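Serine protease inhibitor (Schistosoma haematobium, PDB 3STO) is a serpin that probably inhibits serine-type endopeptidases. Local coordinates at residues R208-Y213 with H376-F381; T221-T226 with L295-L300. All coordinates share one frame; numbering follows the deposited sequence.

How the contacts relate
Following the helices and strands of the N-terminal half, the chain forms strand 208-215, then turns straight back into strand 218-236, its antiparallel neighbour. Contact 2 closes the shorter loop when strand 287-305 brings 295-297 to pair with 223-225, its continuation leading toward sheet A. Contact 1 closes the longer one, when the chain leaves strand 373-376 and its link 376-381 comes up against 208-213, so contact 2 lies wholly within its span. The centres are about 8 Å apart. Both contacts belong to the serpin C-sheet region; contact 1 ties an adjoining strand to the link that leads into strand 381-387. Lys209 NZ joins the contacts through a salt bridge to Asp223 OD1 (2.6 Å).

Contact 1. Residues R208-Y213 with H376-F381; sequences RKEDFY and HVTHPF
Phe212 lays one face of its ring on the backbone between Thr378 and His379: Thr378 C stands 3.6 Å above the ring plane and His379 N is on the same face, both displaced toward the rim. With CG anti to the backbone N (chi1 -174°), the ring reaches along the 376-381 segment, and its tip CZ comes to 3.2 Å from His379 C. Val377 O, in contrast, meets the ring at its edge, near its plane. Farther along, Phe212 CE1 touches Pro380 CD, while Phe212 CE2 lies 4.2 Å from Phe381 CE1, at the edge of the Phe381 ring. Val377 CG1 sits over one face of that ring, toward its rim. Strand 208-215 is an outer part of the serpin C sheet, and 376-381 is the link from strand 373-376 toward strand 381-387; Val377, at the centre of an inverse gamma turn, bends this link beside the Phe212 ring. One backbone hydrogen bond fastens the strand to the link, from Tyr213 N to Thr378 O (2.6 Å, 161° at the hydrogen), the donor tilted 22° from the carbonyl plane. Phe212 CA adds a C-H...O contact to the same oxygen. Tyr213 O in turn is approached by His379 CA at 3.2 Å and by Pro380 CD at 3.1 Å. The Tyr213 ring leads off to a cation-pi contact with Lys263. At the other end, the extended Glu210 chain brings OE2 to 3.9 Å from Thr378 CG2, the side chains crossing at a slant. Arg208 grips Glu210 OE1 side-on through NE and NH2, with OE1 lying in the guanidinium plane at its edge, and Arg294 forms a salt bridge with Glu210 OE2.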
loop_
_atom_site.group_PDB
_atom_site.type_symbol
_atom_site.label_atom_id
_atom_site.label_comp_id
_atom_site.label_asym_id
_atom_site.label_seq_id
_atom_site.Cartn_x
_atom_site.Cartn_y
_atom_site.Cartn_z
ATOM N N ARG A 208 9.407 -16.424 -21.519
ATOM C CA ARG A 208 9.063 -16.416 -22.931
ATOM C C ARG A 208 7.747 -15.648 -23.214
ATOM O O ARG A 208 6.943 -15.410 -22.304
ATOM C CB ARG A 208 9.043 -17.874 -23.471
ATOM C CG ARG A 208 7.732 -18.640 -23.245
ATOM C CD ARG A 208 7.302 -18.864 -21.784
ATOM N NE ARG A 208 6.077 -19.675 -21.771
ATOM C CZ ARG A 208 6.050 -21.010 -21.737
ATOM N NH1 ARG A 208 7.195 -21.679 -21.643
ATOM N NH2 ARG A 208 4.885 -21.675 -21.788
ATOM N N LYS A 209 7.551 -15.233 -24.467
ATOM C CA LYS A 209 6.348 -14.510 -24.859
ATOM C C LYS A 209 5.131 -15.423 -24.818
ATOM O O LYS A 209 5.164 -16.538 -25.299
ATOM C CB LYS A 209 6.489 -13.927 -26.270
ATOM C CG LYS A 209 7.755 -13.144 -26.519
ATOM C CD LYS A 209 7.637 -11.728 -26.097
ATOM C CE LYS A 209 9.017 -11.124 -26.142
ATOM N NZ LYS A 209 9.163 -9.885 -25.310
ATOM N N GLU A 210 4.038 -14.939 -24.254
ATOM C CA GLU A 210 2.851 -15.762 -24.155
ATOM C C GLU A 210 1.614 -14.860 -24.166
ATOM O O GLU A 210 1.687 -13.707 -23.770
ATOM C CB GLU A 210 2.937 -16.624 -22.889
ATOM C CG GLU A 210 1.737 -17.535 -22.601
ATOM C CD GLU A 210 2.108 -18.733 -21.723
ATOM O OE1 GLU A 210 3.285 -19.157 -21.784
ATOM O OE2 GLU A 210 1.232 -19.256 -20.989
ATOM N N ASP A 211 0.485 -15.378 -24.628
ATOM C CA ASP A 211 -0.748 -14.606 -24.629
ATOM C C ASP A 211 -1.339 -14.375 -23.251
ATOM O O ASP A 211 -1.367 -15.280 -22.423
ATOM C CB ASP A 211 -1.796 -15.253 -25.541
ATOM C CG ASP A 211 -1.777 -14.663 -26.934
ATOM O OD1 ASP A 211 -0.743 -14.033 -27.305
ATOM O OD2 ASP A 211 -2.789 -14.824 -27.649
ATOM N N PHE A 212 -1.840 -13.168 -23.024
ATOM C CA PHE A 212 -2.552 -12.864 -21.780
ATOM C C PHE A 212 -3.962 -12.403 -22.140
ATOM O O PHE A 212 -4.139 -11.468 -22.933
ATOM C CB PHE A 212 -1.795 -11.804 -20.957
ATOM C CG PHE A 212 -2.393 -11.541 -19.589
ATOM C CD1 PHE A 212 -3.448 -10.642 -19.436
ATOM C CD2 PHE A 212 -1.876 -12.169 -18.453
ATOM C CE1 PHE A 212 -3.991 -10.405 -18.203
ATOM C CE2 PHE A 212 -2.397 -11.934 -17.234
ATOM C CZ PHE A 212 -3.463 -11.040 -17.090
ATOM N N TYR A 213 -4.960 -13.078 -21.580
ATOM C CA TYR A 213 -6.336 -12.735 -21.875
ATOM C C TYR A 213 -6.812 -11.637 -20.954
ATOM O O TYR A 213 -6.911 -11.847 -19.742
ATOM C CB TYR A 213 -7.230 -13.969 -21.711
ATOM C CG TYR A 213 -8.713 -13.767 -22.014
ATOM C CD1 TYR A 213 -9.224 -14.018 -23.285
ATOM C CD2 TYR A 213 -9.611 -13.383 -21.010
ATOM C CE1 TYR A 213 -10.588 -13.873 -23.558
ATOM C CE2 TYR A 213 -10.975 -13.242 -21.267
ATOM C CZ TYR A 213 -11.453 -13.490 -22.550
ATOM O OH TYR A 213 -12.796 -13.356 -22.829
ATOM N N HIS A 376 -1.293 -21.062 -13.967
ATOM C CA HIS A 376 -0.843 -20.288 -15.118
ATOM C C HIS A 376 -1.573 -18.957 -15.186
ATOM O O HIS A 376 -2.766 -18.912 -15.420
ATOM C CB HIS A 376 -1.030 -21.102 -16.401
ATOM C CG HIS A 376 -0.202 -22.339 -16.439
ATOM N ND1 HIS A 376 -0.346 -23.302 -17.413
ATOM C CD2 HIS A 376 0.791 -22.769 -15.624
ATOM C CE1 HIS A 376 0.511 -24.278 -17.189
ATOM N NE2 HIS A 376 1.217 -23.977 -16.109
ATOM N N VAL A 377 -0.844 -17.876 -14.933
ATOM C CA VAL A 377 -1.473 -16.578 -14.701
ATOM C C VAL A 377 -1.654 -15.930 -16.080
ATOM O O VAL A 377 -0.822 -15.154 -16.520
ATOM C CB VAL A 377 -0.648 -15.701 -13.671
ATOM C CG1 VAL A 377 -1.286 -14.357 -13.432
ATOM C CG2 VAL A 377 -0.481 -16.421 -12.344
ATOM N N THR A 378 -2.743 -16.284 -16.760
ATOM C CA THR A 378 -2.941 -15.912 -18.157
ATOM C C THR A 378 -4.147 -14.984 -18.380
ATOM O O THR A 378 -4.512 -14.690 -19.526
ATOM C CB THR A 378 -3.156 -17.191 -19.039
ATOM O OG1 THR A 378 -4.234 -17.950 -18.496
ATOM C CG2 THR A 378 -1.937 -18.053 -19.048
ATOM N N HIS A 379 -4.767 -14.548 -17.290
ATOM C CA HIS A 379 -5.940 -13.680 -17.316
ATOM C C HIS A 379 -5.917 -12.848 -16.004
ATOM O O HIS A 379 -5.101 -13.135 -15.121
ATOM C CB HIS A 379 -7.236 -14.518 -17.489
ATOM C CG HIS A 379 -7.342 -15.692 -16.564
ATOM N ND1 HIS A 379 -8.152 -15.694 -15.451
ATOM C CD2 HIS A 379 -6.746 -16.919 -16.598
ATOM C CE1 HIS A 379 -8.056 -16.868 -14.841
ATOM N NE2 HIS A 379 -7.218 -17.630 -15.524
ATOM N N PRO A 380 -6.783 -11.820 -15.877
ATOM C CA PRO A 380 -6.699 -10.886 -14.721
ATOM C C PRO A 380 -6.736 -11.548 -13.336
ATOM O O PRO A 380 -7.460 -12.507 -13.065
ATOM C CB PRO A 380 -7.903 -9.949 -14.929
ATOM C CG PRO A 380 -8.063 -9.943 -16.471
ATOM C CD PRO A 380 -7.824 -11.395 -16.845
ATOM N N PHE A 381 -5.916 -11.021 -12.447
ATOM C CA PHE A 381 -5.735 -11.661 -11.159
ATOM C C PHE A 381 -5.567 -10.634 -10.047
ATOM O O PHE A 381 -5.233 -9.475 -10.279
ATOM C CB PHE A 381 -4.514 -12.569 -11.198
ATOM C CG PHE A 381 -3.230 -11.848 -11.549
ATOM C CD1 PHE A 381 -2.911 -11.552 -12.874
ATOM C CD2 PHE A 381 -2.343 -11.465 -10.560
ATOM C CE1 PHE A 381 -1.729 -10.927 -13.198
ATOM C CE2 PHE A 381 -1.148 -10.820 -10.882
ATOM C CZ PHE A 381 -0.836 -10.558 -12.200
#

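Contact 2. Residues T221-T226 with L295-L300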
loop_
_atom_site.group_PDB
_atom_site.type_symbol
_atom_site.label_atom_id
_atom_site.label_comp_id
_atom_site.label_asym_id
_atom_site.label_seq_id
_atom_site.Cartn_x
_atom_site.Cartn_y
_atom_site.Cartn_z
ATOM N N THR A 221 0.417 -9.806 -25.509
ATOM C CA THR A 221 1.574 -10.644 -25.385
ATOM C C THR A 221 2.361 -10.090 -24.208
ATOM O O THR A 221 2.582 -8.892 -24.109
ATOM C CB THR A 221 2.386 -10.610 -26.693
ATOM O OG1 THR A 221 1.781 -11.508 -27.641
ATOM C CG2 THR A 221 3.833 -11.002 -26.456
ATOM N N VAL A 222 2.732 -10.973 -23.295
ATOM C CA VAL A 222 3.469 -10.607 -22.107
ATOM C C VAL A 222 4.760 -11.406 -22.052
ATOM O O VAL A 222 4.892 -12.438 -22.720
ATOM C CB VAL A 222 2.643 -10.860 -20.805
ATOM C CG1 VAL A 222 1.436 -9.959 -20.745
ATOM C CG2 VAL A 222 2.230 -12.331 -20.690
ATOM N N ASP A 223 5.719 -10.931 -21.266
ATOM C CA ASP A 223 6.864 -11.760 -20.948
ATOM C C ASP A 223 6.481 -12.669 -19.788
ATOM O O ASP A 223 6.256 -12.196 -18.685
ATOM C CB ASP A 223 8.070 -10.914 -20.630
ATOM C CG ASP A 223 8.573 -10.135 -21.841
ATOM O OD1 ASP A 223 8.827 -10.749 -22.907
ATOM O OD2 ASP A 223 8.730 -8.904 -21.716
HETATM N N MSE A 224 6.355 -13.967 -20.071
HETATM C CA MSE A 224 5.829 -14.934 -19.109
HETATM C C MSE A 224 6.973 -15.694 -18.401
HETATM O O MSE A 224 7.756 -16.400 -19.029
HETATM C CB MSE A 224 4.856 -15.891 -19.813
HETATM C CG MSE A 224 4.040 -16.823 -18.903
HETATM SE SE MSE A 224 2.583 -15.864 -17.882
HETATM C CE MSE A 224 1.184 -15.875 -19.305
HETATM N N MSE A 225 7.071 -15.529 -17.092
HETATM C CA MSE A 225 8.046 -16.252 -16.290
HETATM C C MSE A 225 7.442 -17.576 -15.927
HETATM O O MSE A 225 6.214 -17.711 -15.795
HETATM C CB MSE A 225 8.422 -15.475 -15.030
HETATM C CG MSE A 225 8.704 -14.004 -15.313
HETATM SE SE MSE A 225 9.309 -13.024 -13.722
HETATM C CE MSE A 225 7.745 -13.232 -12.523
ATOM N N THR A 226 8.305 -18.570 -15.807
ATOM C CA THR A 226 7.830 -19.931 -15.608
ATOM C C THR A 226 8.747 -20.608 -14.608
ATOM O O THR A 226 9.936 -20.341 -14.576
ATOM C CB THR A 226 7.797 -20.754 -16.953
ATOM O OG1 THR A 226 9.104 -20.819 -17.466
ATOM C CG2 THR A 226 6.956 -20.072 -18.038
ATOM N N LEU A 295 3.834 -16.755 -14.692
ATOM C CA LEU A 295 3.555 -15.478 -14.097
ATOM C C LEU A 295 4.169 -14.413 -14.995
ATOM O O LEU A 295 5.363 -14.439 -15.266
ATOM C CB LEU A 295 4.148 -15.420 -12.661
ATOM C CG LEU A 295 3.953 -14.157 -11.812
ATOM C CD1 LEU A 295 2.457 -13.937 -11.517
ATOM C CD2 LEU A 295 4.768 -14.160 -10.487
ATOM N N PRO A 296 3.348 -13.447 -15.429
ATOM C CA PRO A 296 3.855 -12.304 -16.198
ATOM C C PRO A 296 4.884 -11.454 -15.406
ATOM O O PRO A 296 4.764 -11.254 -14.192
ATOM C CB PRO A 296 2.576 -11.481 -16.473
ATOM C CG PRO A 296 1.449 -12.383 -16.147
ATOM C CD PRO A 296 1.911 -13.314 -15.117
ATOM N N LYS A 297 5.896 -10.951 -16.093
ATOM C CA LYS A 297 6.707 -9.920 -15.504
ATOM C C LYS A 297 6.033 -8.587 -15.850
ATOM O O LYS A 297 5.572 -8.383 -16.957
ATOM C CB LYS A 297 8.146 -9.980 -15.989
ATOM C CG LYS A 297 8.352 -9.512 -17.356
ATOM C CD LYS A 297 9.774 -9.851 -17.801
ATOM C CE LYS A 297 10.803 -9.415 -16.775
ATOM N NZ LYS A 297 12.200 -9.494 -17.342
ATOM N N PHE A 298 5.911 -7.706 -14.866
ATOM C CA PHE A 298 5.227 -6.439 -15.076
ATOM C C PHE A 298 5.645 -5.404 -14.053
ATOM O O PHE A 298 6.271 -5.708 -13.008
ATOM C CB PHE A 298 3.707 -6.618 -15.011
ATOM C CG PHE A 298 3.205 -7.104 -13.679
ATOM C CD1 PHE A 298 3.220 -8.456 -13.368
ATOM C CD2 PHE A 298 2.732 -6.211 -12.733
ATOM C CE1 PHE A 298 2.758 -8.901 -12.130
ATOM C CE2 PHE A 298 2.277 -6.654 -11.479
ATOM C CZ PHE A 298 2.294 -7.998 -11.186
ATOM N N THR A 299 5.299 -4.164 -14.356
ATOM C CA THR A 299 5.394 -3.158 -13.329
ATOM C C THR A 299 4.226 -2.207 -13.369
ATOM O O THR A 299 3.954 -1.609 -14.409
ATOM C CB THR A 299 6.766 -2.440 -13.324
ATOM O OG1 THR A 299 6.578 -1.039 -13.125
ATOM C CG2 THR A 299 7.526 -2.694 -14.584
ATOM N N LEU A 300 3.507 -2.116 -12.254
ATOM C CA LEU A 300 2.463 -1.091 -12.091
ATOM C C LEU A 300 2.965 0.110 -11.334
ATOM O O LEU A 300 3.613 -0.010 -10.279
ATOM C CB LEU A 300 1.235 -1.583 -11.315
ATOM C CG LEU A 300 0.534 -2.885 -11.600
ATOM C CD1 LEU A 300 -0.755 -2.893 -10.798
ATOM C CD2 LEU A 300 0.289 -3.072 -13.090
HETATM O O HOH W 1 5.299 -8.548 -19.615
#
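Met225 and Leu295 form an antiparallel hydrogen-bonded pair, and Met224 with Pro296 the adjoining non-hydrogen-bonded pair, where the C-sheet parts of strands 218-236 and 287-305 meet in the serpin fold. Met225 N donates to Leu295 O at 2.7 Å, well above the carbonyl plane, and Leu295 N returns the bond to Met225 O. The next rung, from Lys297 N to Asp223 O, is straighter (2.9 Å, 169° at the hydrogen). On one face of the sheet the selenomethionine side chain of Met225 runs alongside that of Leu295, pointing the same way, with CE 3.7 Å from Leu295 CD2; its SE also meets Lys297 CB, the two chains crossing at about a right angle. On the other face Met224, likewise selenomethionine, turns back at its second and third torsions (73° and 83°), which brings SE to 3.8 Å from Pro296 CD. Val222 CG2 brushes Pro296 CB on this side, and Val377, in the link after strand 373-376, also packs against Pro296. Lys297 folds its aliphatic chain against Asp223, CD coming to 3.5 Å from Asp223 CB. Their charged ends go to other partners, Lys297 NZ to Glu350 and Asp223 OD1 to Lys209. Beyond Lys297 the strands part, and 298-300 goes on into the A sheet, Phe298 and Leu300 taking backbone hydrogen bonds with Leu348 and Leu346 of strand 339-348. At the fork a water stands in for a direct bond, accepting from Asp223 N at 2.9 Å and donating to Lys297 O at 2.7 Å.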